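Local coordinates for choline binding protein PCPA (PDB 4CP6) that is a pneumococcal surface antigen of the choline-binding protein family, built on leucine-rich repeats, and probably anchors to cell-wall choline, at residues I292-I306 and L315-F329. Numbering follows the deposited sequence. Where two conformers were deposited one is given.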
loop_
_atom_site.group_PDB
_atom_site.type_symbol
_atom_site.label_atom_id
_atom_site.label_comp_id
_atom_site.label_asym_id
_atom_site.label_seq_id
_atom_site.Cartn_x
_atom_site.Cartn_y
_atom_site.Cartn_z
ATOM N N ILE A 292 -13.560 1.110 9.344
ATOM C CA ILE A 292 -14.405 1.929 10.231
ATOM C C ILE A 292 -15.815 1.417 10.483
ATOM O O ILE A 292 -16.517 2.003 11.335
ATOM C CB ILE A 292 -14.432 3.386 9.750
ATOM C CG1 ILE A 292 -15.084 3.533 8.348
ATOM C CG2 ILE A 292 -13.022 3.992 9.774
ATOM C CD1 ILE A 292 -15.287 5.012 7.910
ATOM N N LYS A 293 -16.230 0.333 9.827
ATOM C CA LYS A 293 -17.548 -0.222 10.129
ATOM C C LYS A 293 -17.467 -1.573 10.858
ATOM O O LYS A 293 -18.487 -2.085 11.307
ATOM C CB LYS A 293 -18.386 -0.388 8.859
ATOM C CG LYS A 293 -19.068 0.900 8.418
ATOM C CD LYS A 293 -20.339 0.505 7.678
ATOM C CE LYS A 293 -20.970 1.571 6.828
ATOM N NZ LYS A 293 -22.294 1.090 6.308
ATOM N N LEU A 294 -16.248 -2.156 11.007
ATOM C CA LEU A 294 -16.074 -3.466 11.626
ATOM C C LEU A 294 -16.599 -3.457 13.052
ATOM O O LEU A 294 -16.122 -2.659 13.856
ATOM C CB LEU A 294 -14.594 -3.876 11.590
ATOM C CG LEU A 294 -14.282 -5.285 12.054
ATOM C CD1 LEU A 294 -14.841 -6.344 11.063
ATOM C CD2 LEU A 294 -12.770 -5.460 12.235
ATOM N N GLU A 295 -17.591 -4.294 13.348
ATOM C CA GLU A 295 -18.212 -4.351 14.676
ATOM C C GLU A 295 -17.757 -5.567 15.436
ATOM O O GLU A 295 -17.659 -5.548 16.666
ATOM C CB GLU A 295 -19.742 -4.403 14.540
ATOM C CG GLU A 295 -20.334 -3.108 14.006
ATOM C CD GLU A 295 -21.829 -3.125 13.757
ATOM O OE1 GLU A 295 -22.457 -4.183 13.990
ATOM O OE2 GLU A 295 -22.357 -2.104 13.256
ATOM N N GLU A 296 -17.556 -6.670 14.698
ATOM C CA GLU A 296 -17.196 -7.932 15.296
ATOM C C GLU A 296 -16.212 -8.687 14.442
ATOM O O GLU A 296 -16.306 -8.683 13.227
ATOM C CB GLU A 296 -18.428 -8.805 15.603
ATOM C CG GLU A 296 -19.514 -8.822 14.563
ATOM C CD GLU A 296 -20.767 -9.541 15.030
ATOM O OE1 GLU A 296 -20.661 -10.708 15.474
ATOM O OE2 GLU A 296 -21.859 -8.938 14.932
ATOM N N ILE A 297 -15.244 -9.303 15.106
ATOM C CA ILE A 297 -14.238 -10.118 14.449
ATOM C C ILE A 297 -14.027 -11.385 15.226
ATOM O O ILE A 297 -13.858 -11.323 16.448
ATOM C CB ILE A 297 -12.940 -9.332 14.202
ATOM C CG1 ILE A 297 -11.956 -10.187 13.352
ATOM C CG2 ILE A 297 -12.297 -8.867 15.529
ATOM C CD1 ILE A 297 -10.813 -9.457 12.926
ATOM N N SER A 298 -14.055 -12.548 14.556
ATOM C CA SER A 298 -13.809 -13.809 15.240
ATOM C C SER A 298 -12.344 -14.194 14.991
ATOM O O SER A 298 -11.942 -14.320 13.821
ATOM C CB SER A 298 -14.744 -14.896 14.720
ATOM O OG SER A 298 -14.463 -16.123 15.365
ATOM N N LEU A 299 -11.556 -14.358 16.057
ATOM C CA LEU A 299 -10.137 -14.707 15.961
ATOM C C LEU A 299 -9.970 -16.166 16.344
ATOM O O LEU A 299 -10.495 -16.601 17.371
ATOM C CB LEU A 299 -9.319 -13.830 16.912
ATOM C CG LEU A 299 -9.441 -12.305 16.663
ATOM C CD1 LEU A 299 -8.661 -11.537 17.732
ATOM C CD2 LEU A 299 -8.954 -11.933 15.259
ATOM N N PRO A 300 -9.215 -16.928 15.538
ATOM C CA PRO A 300 -9.164 -18.386 15.730
ATOM C C PRO A 300 -8.151 -18.911 16.736
ATOM O O PRO A 300 -7.193 -18.229 17.081
ATOM C CB PRO A 300 -8.833 -18.897 14.320
ATOM C CG PRO A 300 -7.935 -17.787 13.761
ATOM C CD PRO A 300 -8.584 -16.527 14.263
ATOM N N ASN A 301 -8.376 -20.157 17.222
ATOM C CA ASN A 301 -7.454 -20.813 18.136
ATOM C C ASN A 301 -6.045 -20.915 17.564
ATOM O O ASN A 301 -5.091 -20.886 18.316
ATOM C CB ASN A 301 -7.971 -22.230 18.460
ATOM C CG ASN A 301 -9.295 -22.194 19.188
ATOM O OD1 ASN A 301 -10.287 -22.879 18.823
ATOM N ND2 ASN A 301 -9.349 -21.390 20.225
ATOM N N SER A 302 -5.925 -21.032 16.221
ATOM C CA SER A 302 -4.632 -21.151 15.553
ATOM C C SER A 302 -3.841 -19.841 15.483
ATOM O O SER A 302 -2.667 -19.885 15.088
ATOM C CB SER A 302 -4.841 -21.670 14.133
ATOM O OG SER A 302 -5.786 -20.855 13.465
ATOM N N LEU A 303 -4.453 -18.694 15.846
ATOM C CA LEU A 303 -3.748 -17.413 15.681
ATOM C C LEU A 303 -2.506 -17.312 16.550
ATOM O O LEU A 303 -2.584 -17.384 17.771
ATOM C CB LEU A 303 -4.725 -16.280 15.984
ATOM C CG LEU A 303 -4.200 -14.839 15.772
ATOM C CD1 LEU A 303 -3.858 -14.583 14.303
ATOM C CD2 LEU A 303 -5.277 -13.870 16.213
ATOM N N GLU A 304 -1.340 -17.074 15.897
ATOM C CA GLU A 304 -0.077 -16.984 16.600
ATOM C C GLU A 304 0.470 -15.561 16.698
ATOM O O GLU A 304 1.216 -15.265 17.640
ATOM C CB GLU A 304 0.990 -17.772 15.817
ATOM C CG GLU A 304 0.735 -19.264 15.641
ATOM C CD GLU A 304 1.703 -19.957 14.691
ATOM O OE1 GLU A 304 2.706 -19.325 14.276
ATOM O OE2 GLU A 304 1.435 -21.126 14.331
ATOM N N THR A 305 0.234 -14.737 15.670
ATOM C CA THR A 305 0.876 -13.437 15.565
ATOM C C THR A 305 -0.110 -12.382 15.160
ATOM O O THR A 305 -0.808 -12.548 14.154
ATOM C CB THR A 305 1.999 -13.546 14.469
ATOM O OG1 THR A 305 2.909 -14.581 14.866
ATOM C CG2 THR A 305 2.748 -12.221 14.255
ATOM N N ILE A 306 -0.075 -11.232 15.858
ATOM C CA ILE A 306 -0.876 -10.069 15.501
ATOM C C ILE A 306 0.103 -8.908 15.464
ATOM O O ILE A 306 0.633 -8.515 16.502
ATOM C CB ILE A 306 -2.050 -9.787 16.446
ATOM C CG1 ILE A 306 -2.871 -11.040 16.715
ATOM C CG2 ILE A 306 -2.927 -8.668 15.860
ATOM C CD1 ILE A 306 -3.984 -10.790 17.770
ATOM N N LEU A 315 -13.512 2.316 14.382
ATOM C CA LEU A 315 -14.498 3.200 15.018
ATOM C C LEU A 315 -15.731 2.498 15.572
ATOM O O LEU A 315 -16.362 3.050 16.494
ATOM C CB LEU A 315 -14.913 4.310 14.057
ATOM C CG LEU A 315 -13.811 5.199 13.480
ATOM C CD1 LEU A 315 -14.419 6.319 12.619
ATOM C CD2 LEU A 315 -12.926 5.807 14.584
ATOM N N GLU A 316 -16.068 1.300 15.057
ATOM C CA GLU A 316 -17.254 0.582 15.502
ATOM C C GLU A 316 -16.999 -0.740 16.185
ATOM O O GLU A 316 -17.944 -1.457 16.520
ATOM C CB GLU A 316 -18.222 0.369 14.325
ATOM C CG GLU A 316 -18.789 1.653 13.754
ATOM C CD GLU A 316 -19.760 2.440 14.614
ATOM O OE1 GLU A 316 -20.410 1.856 15.506
ATOM O OE2 GLU A 316 -19.879 3.657 14.359
ATOM N N LEU A 317 -15.709 -1.121 16.387
ATOM C CA LEU A 317 -15.435 -2.435 16.966
ATOM C C LEU A 317 -15.914 -2.524 18.391
ATOM O O LEU A 317 -15.477 -1.731 19.224
ATOM C CB LEU A 317 -13.939 -2.730 16.821
ATOM C CG LEU A 317 -13.431 -4.068 17.318
ATOM C CD1 LEU A 317 -14.038 -5.204 16.551
ATOM C CD2 LEU A 317 -11.915 -4.088 17.235
ATOM N N LYS A 318 -16.787 -3.492 18.702
ATOM C CA LYS A 318 -17.422 -3.530 20.023
ATOM C C LYS A 318 -16.719 -4.349 21.074
ATOM O O LYS A 318 -16.873 -4.063 22.265
ATOM C CB LYS A 318 -18.871 -4.042 19.898
ATOM C CG LYS A 318 -19.733 -3.242 18.916
ATOM C CD LYS A 318 -21.125 -3.890 18.742
ATOM C CE LYS A 318 -22.018 -3.070 17.834
ATOM N NZ LYS A 318 -23.415 -3.575 17.810
ATOM N N GLU A 319 -15.980 -5.383 20.661
ATOM C CA GLU A 319 -15.334 -6.305 21.591
ATOM C C GLU A 319 -14.200 -6.956 20.868
ATOM O O GLU A 319 -14.216 -7.024 19.631
ATOM C CB GLU A 319 -16.356 -7.398 22.012
ATOM C CG GLU A 319 -15.858 -8.410 23.031
ATOM C CD GLU A 319 -16.859 -9.448 23.500
ATOM O OE1 GLU A 319 -17.987 -9.482 22.959
ATOM O OE2 GLU A 319 -16.509 -10.234 24.411
ATOM N N LEU A 320 -13.215 -7.455 21.634
ATOM C CA LEU A 320 -12.131 -8.237 21.069
ATOM C C LEU A 320 -11.844 -9.358 22.013
ATOM O O LEU A 320 -11.648 -9.117 23.215
ATOM C CB LEU A 320 -10.841 -7.425 20.874
ATOM C CG LEU A 320 -10.613 -6.770 19.545
ATOM C CD1 LEU A 320 -9.411 -5.837 19.597
ATOM C CD2 LEU A 320 -10.449 -7.824 18.434
ATOM N N ILE A 321 -11.828 -10.580 21.493
ATOM C CA ILE A 321 -11.448 -11.739 22.248
ATOM C C ILE A 321 -10.145 -12.262 21.662
ATOM O O ILE A 321 -10.157 -12.864 20.579
ATOM C CB ILE A 321 -12.551 -12.806 22.252
ATOM C CG1 ILE A 321 -13.854 -12.214 22.852
ATOM C CG2 ILE A 321 -12.068 -14.064 22.992
ATOM C CD1 ILE A 321 -15.100 -13.061 22.562
ATOM N N LEU A 322 -9.027 -12.019 22.338
ATOM C CA LEU A 322 -7.731 -12.515 21.872
ATOM C C LEU A 322 -7.656 -14.003 22.231
ATOM O O LEU A 322 -7.891 -14.390 23.383
ATOM C CB LEU A 322 -6.574 -11.744 22.504
ATOM C CG LEU A 322 -6.559 -10.224 22.250
ATOM C CD1 LEU A 322 -5.434 -9.559 23.053
ATOM C CD2 LEU A 322 -6.436 -9.899 20.737
ATOM N N PRO A 323 -7.407 -14.847 21.231
ATOM C CA PRO A 323 -7.458 -16.292 21.465
ATOM C C PRO A 323 -6.350 -16.801 22.339
ATOM O O PRO A 323 -5.390 -16.088 22.674
ATOM C CB PRO A 323 -7.482 -16.902 20.056
ATOM C CG PRO A 323 -6.834 -15.864 19.194
ATOM C CD PRO A 323 -7.172 -14.518 19.813
ATOM N N ASP A 324 -6.516 -18.049 22.771
ATOM C CA ASP A 324 -5.719 -18.573 23.858
ATOM C C ASP A 324 -4.240 -18.750 23.634
ATOM O O ASP A 324 -3.497 -18.837 24.613
ATOM C CB ASP A 324 -6.307 -19.920 24.333
ATOM C CG ASP A 324 -7.723 -19.818 24.900
ATOM O OD1 ASP A 324 -8.081 -18.746 25.446
ATOM O OD2 ASP A 324 -8.490 -20.812 24.783
ATOM N N ASN A 325 -3.807 -18.813 22.365
ATOM C CA ASN A 325 -2.451 -19.205 22.024
ATOM C C ASN A 325 -1.623 -18.153 21.270
ATOM O O ASN A 325 -0.605 -18.504 20.669
ATOM C CB ASN A 325 -2.537 -20.514 21.193
ATOM C CG ASN A 325 -3.507 -21.537 21.761
ATOM O OD1 ASN A 325 -3.318 -22.000 22.890
ATOM N ND2 ASN A 325 -4.613 -21.856 21.036
ATOM N N VAL A 326 -2.057 -16.870 21.270
ATOM C CA VAL A 326 -1.271 -15.864 20.574
ATOM C C VAL A 326 0.099 -15.789 21.252
ATOM O O VAL A 326 0.191 -15.715 22.502
ATOM C CB VAL A 326 -1.950 -14.485 20.603
ATOM C CG1 VAL A 326 -1.175 -13.506 19.741
ATOM C CG2 VAL A 326 -3.396 -14.559 20.112
ATOM N N LYS A 327 1.165 -15.824 20.442
ATOM C CA LYS A 327 2.538 -15.807 20.925
ATOM C C LYS A 327 3.213 -14.468 20.709
ATOM O O LYS A 327 4.104 -14.101 21.476
ATOM C CB LYS A 327 3.354 -16.883 20.191
ATOM C CG LYS A 327 2.850 -18.327 20.400
ATOM C CD LYS A 327 3.858 -19.348 19.873
ATOM C CE LYS A 327 3.265 -20.292 18.852
ATOM N NZ LYS A 327 4.277 -21.244 18.314
ATOM N N ASN A 328 2.853 -13.765 19.622
ATOM C CA ASN A 328 3.573 -12.561 19.238
ATOM C C ASN A 328 2.630 -11.424 18.997
ATOM O O ASN A 328 1.746 -11.523 18.145
ATOM C CB ASN A 328 4.364 -12.826 17.932
ATOM C CG ASN A 328 5.131 -14.121 17.922
ATOM O OD1 ASN A 328 6.027 -14.336 18.752
ATOM N ND2 ASN A 328 4.751 -15.042 17.041
ATOM N N PHE A 329 2.846 -10.321 19.703
ATOM C CA PHE A 329 2.104 -9.085 19.482
ATOM C C PHE A 329 3.076 -8.014 19.022
ATOM O O PHE A 329 4.096 -7.799 19.695
ATOM C CB PHE A 329 1.457 -8.581 20.766
ATOM C CG PHE A 329 0.366 -9.452 21.299
ATOM C CD1 PHE A 329 -0.917 -9.403 20.757
ATOM C CD2 PHE A 329 0.611 -10.334 22.342
ATOM C CE1 PHE A 329 -1.925 -10.241 21.240
ATOM C CE2 PHE A 329 -0.401 -11.154 22.830
ATOM C CZ PHE A 329 -1.664 -11.090 22.297
HETATM O O HOH W 1 -22.359 -0.029 15.111
HETATM O O HOH W 2 -15.393 -8.943 17.985
HETATM O O HOH W 3 -13.380 -10.904 19.060
HETATM O O HOH W 4 -12.016 -13.174 18.658
HETATM O O HOH W 5 -11.312 -15.705 19.831
HETATM O O HOH W 6 -4.462 -18.327 19.606
#
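Ile297 packs on Leu320 where strands 296-298 and 319-322 run side by side: with CG1 anti to the backbone N (chi1 -173°), Ile297 CG2 sits between N and the carbonyl carbon and meets Leu320 CD2 at 3.6 Å. Leu299 lays CB against Pro323 CD and CD1 against Leu322 CD2, which also touches Ile306 CD1. Waters bridge the two backbones beside this apolar layer. Water 2 accepts from Ile297 N and donates to Glu319 O; water 3 donates to Ile297 O (2.7 Å) and accepts from Ile321 N (2.9 Å); water 4 accepts from Leu299 N and lies 2.7 Å from Ile321 O, one of several acceptors around it.

Direct bonding resumes at both ends. Lys318 N gives an almost straight bond to Glu295 O, while the Glu295 and Lys318 side chains run alongside each other to a long salt bridge (OE1 to NZ, 4.0 Å). Water 1 lies between Glu295 OE2 and Glu316 OE1, the latter also paired with Lys339. At the turns, Asn325 ND2 donates to Asn301 O at 2.9 Å, the acceptor lying in its amide plane; water 6 donates to Asn301 O and Leu303 O and accepts from Asn325 N. Glu304 O is gripped twice, by Lys327 N and Asn328 N; the latter bond and Ile306 N to Asn328 O (2.9 Å) form the parallel pairing of strands 305-306 and 328-329. These neighbouring coils of the leucine-rich repeat solenoid are thus joined directly at the ends and through water between, where Ile297 N and O, Leu299 N, Glu319 O and Ile321 N are satisfied.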